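Local atomic coordinates of benzyl alcohol dehydrogenase (Acinetobacter calcoaceticus, PDB entry 1F8F), a protein that probably catalyses the NAD-dependent oxidation of benzyl alcohol to benzaldehyde, as a zinc-containing medium-chain alcohol dehydrogenase. Residues Q176-A185 and V314-I325. Numbering follows the deposited sequence. Where two conformers were deposited one is given.
With NAD (nicotinamide-adenine-dinucleotide), chain F.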
loop_
_atom_site.group_PDB
_atom_site.type_symbol
_atom_site.label_atom_id
_atom_site.label_comp_id
_atom_site.label_asym_id
_atom_site.label_seq_id
_atom_site.Cartn_x
_atom_site.Cartn_y
_atom_site.Cartn_z
ATOM N N GLN A 176 -20.968 -5.437 -9.369
ATOM C CA GLN A 176 -19.969 -5.273 -8.334
ATOM C C GLN A 176 -18.694 -6.001 -8.737
ATOM O O GLN A 176 -17.579 -5.551 -8.417
ATOM C CB GLN A 176 -20.377 -5.676 -6.912
ATOM C CG GLN A 176 -20.513 -7.138 -6.511
ATOM C CD GLN A 176 -20.865 -7.299 -5.035
ATOM O OE1 GLN A 176 -20.736 -6.314 -4.300
ATOM N NE2 GLN A 176 -21.340 -8.429 -4.509
ATOM N N THR A 177 -18.857 -7.107 -9.468
ATOM C CA THR A 177 -17.680 -7.896 -9.833
ATOM C C THR A 177 -16.791 -7.100 -10.788
ATOM O O THR A 177 -15.570 -6.987 -10.645
ATOM C CB THR A 177 -18.024 -9.264 -10.485
ATOM O OG1 THR A 177 -18.659 -10.156 -9.568
ATOM C CG2 THR A 177 -16.758 -9.969 -10.984
ATOM N N GLY A 178 -17.398 -6.503 -11.773
ATOM C CA GLY A 178 -16.651 -5.765 -12.777
ATOM C C GLY A 178 -16.138 -4.430 -12.288
ATOM O O GLY A 178 -14.967 -4.110 -12.595
ATOM N N ALA A 179 -17.027 -3.682 -11.631
ATOM C CA ALA A 179 -16.647 -2.366 -11.102
ATOM C C ALA A 179 -15.609 -2.515 -10.000
ATOM O O ALA A 179 -14.629 -1.766 -9.919
ATOM C CB ALA A 179 -17.859 -1.620 -10.494
ATOM N N GLY A 180 -15.832 -3.497 -9.130
ATOM C CA GLY A 180 -14.918 -3.795 -8.032
ATOM C C GLY A 180 -13.538 -4.223 -8.495
ATOM O O GLY A 180 -12.540 -3.883 -7.851
ATOM N N ALA A 181 -13.397 -4.944 -9.613
ATOM C CA ALA A 181 -12.061 -5.418 -10.032
ATOM C C ALA A 181 -11.173 -4.217 -10.315
ATOM O O ALA A 181 -9.968 -4.130 -10.108
ATOM C CB ALA A 181 -12.303 -6.218 -11.284
ATOM N N CYS A 182 -11.825 -3.213 -10.971
ATOM C CA CYS A 182 -11.091 -1.959 -11.224
ATOM C C CYS A 182 -10.894 -1.125 -9.977
ATOM O O CYS A 182 -9.781 -0.650 -9.668
ATOM C CB CYS A 182 -11.960 -1.243 -12.231
ATOM S SG CYS A 182 -11.626 -1.446 -13.971
ATOM N N ILE A 183 -11.936 -0.875 -9.193
ATOM C CA ILE A 183 -11.821 0.041 -8.048
ATOM C C ILE A 183 -11.107 -0.606 -6.871
ATOM O O ILE A 183 -10.248 0.085 -6.286
ATOM C CB ILE A 183 -13.173 0.647 -7.611
ATOM C CG1 ILE A 183 -13.670 1.690 -8.653
ATOM C CG2 ILE A 183 -13.109 1.371 -6.257
ATOM C CD1 ILE A 183 -15.162 1.941 -8.700
ATOM N N ASN A 184 -11.456 -1.806 -6.429
ATOM C CA ASN A 184 -10.862 -2.381 -5.228
ATOM C C ASN A 184 -9.643 -3.240 -5.489
ATOM O O ASN A 184 -8.742 -3.251 -4.648
ATOM C CB ASN A 184 -11.849 -3.251 -4.437
ATOM C CG ASN A 184 -13.152 -2.556 -4.134
ATOM O OD1 ASN A 184 -13.114 -1.417 -3.710
ATOM N ND2 ASN A 184 -14.322 -3.192 -4.376
ATOM N N ALA A 185 -9.674 -3.977 -6.612
ATOM C CA ALA A 185 -8.606 -4.971 -6.792
ATOM C C ALA A 185 -7.445 -4.392 -7.573
ATOM O O ALA A 185 -6.337 -4.326 -7.063
ATOM C CB ALA A 185 -9.116 -6.252 -7.451
ATOM N N VAL A 314 -9.443 -12.715 -8.908
ATOM C CA VAL A 314 -10.410 -11.882 -8.194
ATOM C C VAL A 314 -11.820 -12.492 -8.114
ATOM O O VAL A 314 -12.408 -12.797 -9.157
ATOM C CB VAL A 314 -10.553 -10.511 -8.888
ATOM C CG1 VAL A 314 -11.737 -9.722 -8.336
ATOM C CG2 VAL A 314 -9.305 -9.635 -8.786
ATOM N N VAL A 315 -12.404 -12.556 -6.933
ATOM C CA VAL A 315 -13.771 -13.040 -6.680
ATOM C C VAL A 315 -14.666 -11.869 -6.280
ATOM O O VAL A 315 -14.339 -11.089 -5.376
ATOM C CB VAL A 315 -13.860 -14.063 -5.501
ATOM C CG1 VAL A 315 -15.249 -14.679 -5.288
ATOM C CG2 VAL A 315 -12.873 -15.207 -5.672
ATOM N N GLU A 316 -15.787 -11.681 -6.982
ATOM C CA GLU A 316 -16.776 -10.680 -6.705
ATOM C C GLU A 316 -16.223 -9.284 -6.478
ATOM O O GLU A 316 -16.843 -8.445 -5.798
ATOM C CB GLU A 316 -17.609 -11.092 -5.459
ATOM C CG GLU A 316 -18.286 -12.438 -5.634
ATOM C CD GLU A 316 -19.662 -12.266 -6.311
ATOM O OE1 GLU A 316 -20.167 -11.136 -6.509
ATOM O OE2 GLU A 316 -20.257 -13.281 -6.650
ATOM N N GLY A 317 -15.154 -8.911 -7.185
ATOM C CA GLY A 317 -14.616 -7.569 -7.145
ATOM C C GLY A 317 -13.803 -7.282 -5.892
ATOM O O GLY A 317 -13.401 -6.109 -5.733
ATOM N N SER A 318 -13.479 -8.227 -5.045
ATOM C CA SER A 318 -12.765 -7.979 -3.795
ATOM C C SER A 318 -13.303 -6.899 -2.871
ATOM O O SER A 318 -12.492 -6.444 -2.049
ATOM C CB SER A 318 -11.289 -7.674 -4.123
ATOM O OG SER A 318 -10.794 -8.732 -4.958
ATOM N N GLY A 319 -14.552 -6.410 -2.809
ATOM C CA GLY A 319 -14.660 -5.355 -1.736
ATOM C C GLY A 319 -15.357 -5.945 -0.509
ATOM O O GLY A 319 -15.327 -7.123 -0.202
ATOM N N SER A 320 -16.052 -5.046 0.149
ATOM C CA SER A 320 -17.002 -5.398 1.201
ATOM C C SER A 320 -18.321 -4.842 0.647
ATOM O O SER A 320 -18.491 -3.642 0.440
ATOM C CB SER A 320 -16.612 -4.879 2.567
ATOM O OG SER A 320 -17.785 -4.649 3.362
ATOM N N PRO A 321 -19.257 -5.731 0.304
ATOM C CA PRO A 321 -20.515 -5.357 -0.319
ATOM C C PRO A 321 -21.390 -4.372 0.455
ATOM O O PRO A 321 -22.017 -3.505 -0.190
ATOM C CB PRO A 321 -21.239 -6.664 -0.604
ATOM C CG PRO A 321 -20.164 -7.691 -0.517
ATOM C CD PRO A 321 -19.063 -7.202 0.364
ATOM N N LYS A 322 -21.420 -4.470 1.783
ATOM C CA LYS A 322 -22.136 -3.611 2.680
ATOM C C LYS A 322 -21.641 -2.153 2.577
ATOM O O LYS A 322 -22.431 -1.230 2.780
ATOM C CB LYS A 322 -21.964 -4.055 4.147
ATOM C CG LYS A 322 -22.881 -5.168 4.617
ATOM C CD LYS A 322 -24.081 -4.646 5.465
ATOM C CE LYS A 322 -25.143 -5.750 5.222
ATOM N NZ LYS A 322 -26.393 -5.611 6.018
ATOM N N LYS A 323 -20.384 -1.985 2.173
ATOM C CA LYS A 323 -19.792 -0.711 1.887
ATOM C C LYS A 323 -19.861 -0.307 0.405
ATOM O O LYS A 323 -20.308 0.780 0.071
ATOM C CB LYS A 323 -18.293 -0.698 2.281
ATOM C CG LYS A 323 -17.736 0.710 2.307
ATOM C CD LYS A 323 -16.194 0.730 2.255
ATOM C CE LYS A 323 -15.744 2.198 2.425
ATOM N NZ LYS A 323 -14.270 2.280 2.451
ATOM N N PHE A 324 -19.409 -1.148 -0.519
ATOM C CA PHE A 324 -19.334 -0.915 -1.949
ATOM C C PHE A 324 -20.664 -0.798 -2.693
ATOM O O PHE A 324 -20.744 0.012 -3.640
ATOM C CB PHE A 324 -18.461 -2.023 -2.609
ATOM C CG PHE A 324 -17.950 -1.654 -3.984
ATOM C CD1 PHE A 324 -17.299 -0.462 -4.236
ATOM C CD2 PHE A 324 -18.119 -2.499 -5.081
ATOM C CE1 PHE A 324 -16.832 -0.132 -5.508
ATOM C CE2 PHE A 324 -17.647 -2.193 -6.331
ATOM C CZ PHE A 324 -16.982 -0.993 -6.576
ATOM N N ILE A 325 -21.667 -1.626 -2.373
ATOM C CA ILE A 325 -22.947 -1.590 -3.078
ATOM C C ILE A 325 -23.588 -0.224 -2.983
ATOM O O ILE A 325 -23.942 0.339 -4.020
ATOM C CB ILE A 325 -23.915 -2.735 -2.772
ATOM C CG1 ILE A 325 -23.473 -3.952 -3.637
ATOM C CG2 ILE A 325 -25.393 -2.416 -3.087
ATOM C CD1 ILE A 325 -24.160 -5.173 -3.062
HETATM P PA NAD F . -21.372 -12.452 -20.724
HETATM O O1A NAD F . -22.399 -11.370 -20.595
HETATM O O2A NAD F . -21.734 -13.654 -21.487
HETATM O O5B NAD F . -19.978 -11.839 -21.170
HETATM C C5B NAD F . -18.752 -12.458 -21.631
HETATM C C4B NAD F . -18.347 -11.914 -22.994
HETATM O O4B NAD F . -17.180 -12.661 -23.476
HETATM C C3B NAD F . -19.393 -11.993 -24.119
HETATM O O3B NAD F . -19.798 -10.705 -24.563
HETATM C C2B NAD F . -18.719 -12.732 -25.273
HETATM O O2B NAD F . -18.949 -12.174 -26.573
HETATM C C1B NAD F . -17.235 -12.609 -24.890
HETATM N N9A NAD F . -16.376 -13.656 -25.433
HETATM C C8A NAD F . -16.504 -15.017 -25.330
HETATM N N7A NAD F . -15.527 -15.680 -25.951
HETATM C C5A NAD F . -14.739 -14.679 -26.492
HETATM C C6A NAD F . -13.564 -14.709 -27.265
HETATM N N6A NAD F . -12.921 -15.810 -27.646
HETATM N N1A NAD F . -13.024 -13.517 -27.627
HETATM C C2A NAD F . -13.657 -12.363 -27.249
HETATM N N3A NAD F . -14.736 -12.233 -26.537
HETATM C C4A NAD F . -15.244 -13.430 -26.193
HETATM O O3 NAD F . -20.998 -12.881 -19.196
HETATM P PN NAD F . -20.865 -11.897 -17.947
HETATM O O1N NAD F . -20.199 -10.641 -18.337
HETATM O O2N NAD F . -22.191 -11.703 -17.344
HETATM O O5D NAD F . -19.919 -12.827 -17.005
HETATM C C5D NAD F . -18.508 -12.880 -17.274
HETATM C C4D NAD F . -17.797 -14.047 -16.690
HETATM O O4D NAD F . -17.381 -13.818 -15.305
HETATM C C3D NAD F . -18.362 -15.471 -16.742
HETATM O O3D NAD F . -17.260 -16.398 -16.776
HETATM C C2D NAD F . -18.980 -15.561 -15.340
HETATM O O2D NAD F . -19.336 -16.875 -14.939
HETATM C C1D NAD F . -17.760 -15.005 -14.589
HETATM N N1N NAD F . -18.150 -14.518 -13.270
HETATM C C2N NAD F . -17.163 -14.480 -12.338
HETATM C C3N NAD F . -17.464 -13.976 -11.088
HETATM C C7N NAD F . -16.402 -13.863 -9.938
HETATM O O7N NAD F . -16.749 -13.434 -8.839
HETATM N N7N NAD F . -15.126 -14.267 -10.280
HETATM C C4N NAD F . -18.767 -13.476 -10.793
HETATM C C5N NAD F . -19.436 -13.065 -11.967
HETATM C C6N NAD F . -19.205 -13.553 -13.236
HETATM O O HOH W 1 -16.333 -5.353 -5.221
HETATM O O HOH W 2 -9.517 -4.927 -2.272
#
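The Phe324 ring sits as a knob among Ala179, Gly180, Ile183 and Asn184 of helix 174-186; CG anti to the backbone N (chi1 -162°) carries it onto the helix. Asn184 ND2 hangs over the ring centre, 3.8 Å above its plane, while Ile183 CD1 comes in at the edge, by Phe324 CZ. That same Asn184 ND2 gives a weak hydrogen bond to Gly317 O (3.3 Å) and donates, again weakly, to a water that in turn donates to Glu316 O. Gln176 runs out extended beyond CG, its OE1 packed on Ile325 CG1 and Pro321 CB, both at 3.7 Å; its NE2, hydrogen-bonded to Ser90 OG, lies 3.6 Å from Glu316 OE1, with the amide and carboxylate planes 77° apart. The backbones come closest at two glycines, Gly180 CA and Gly317 CA lying 3.9 Å apart. Next to them the chain holds the cofactor: Glu316 N donates to NAD O7N (2.7 Å), Val314 O accepts from NAD N7N, and Thr177 OG1, hydrogen-bonded to Cys173 O, lies 3.5 Å from NAD C4N. Helix 174-186 and the loop 314-320 together wall the nicotinamide end of the NAD site, near the zinc held by Cys44, His65 and Cys173, as in medium-chain alcohol dehydrogenases.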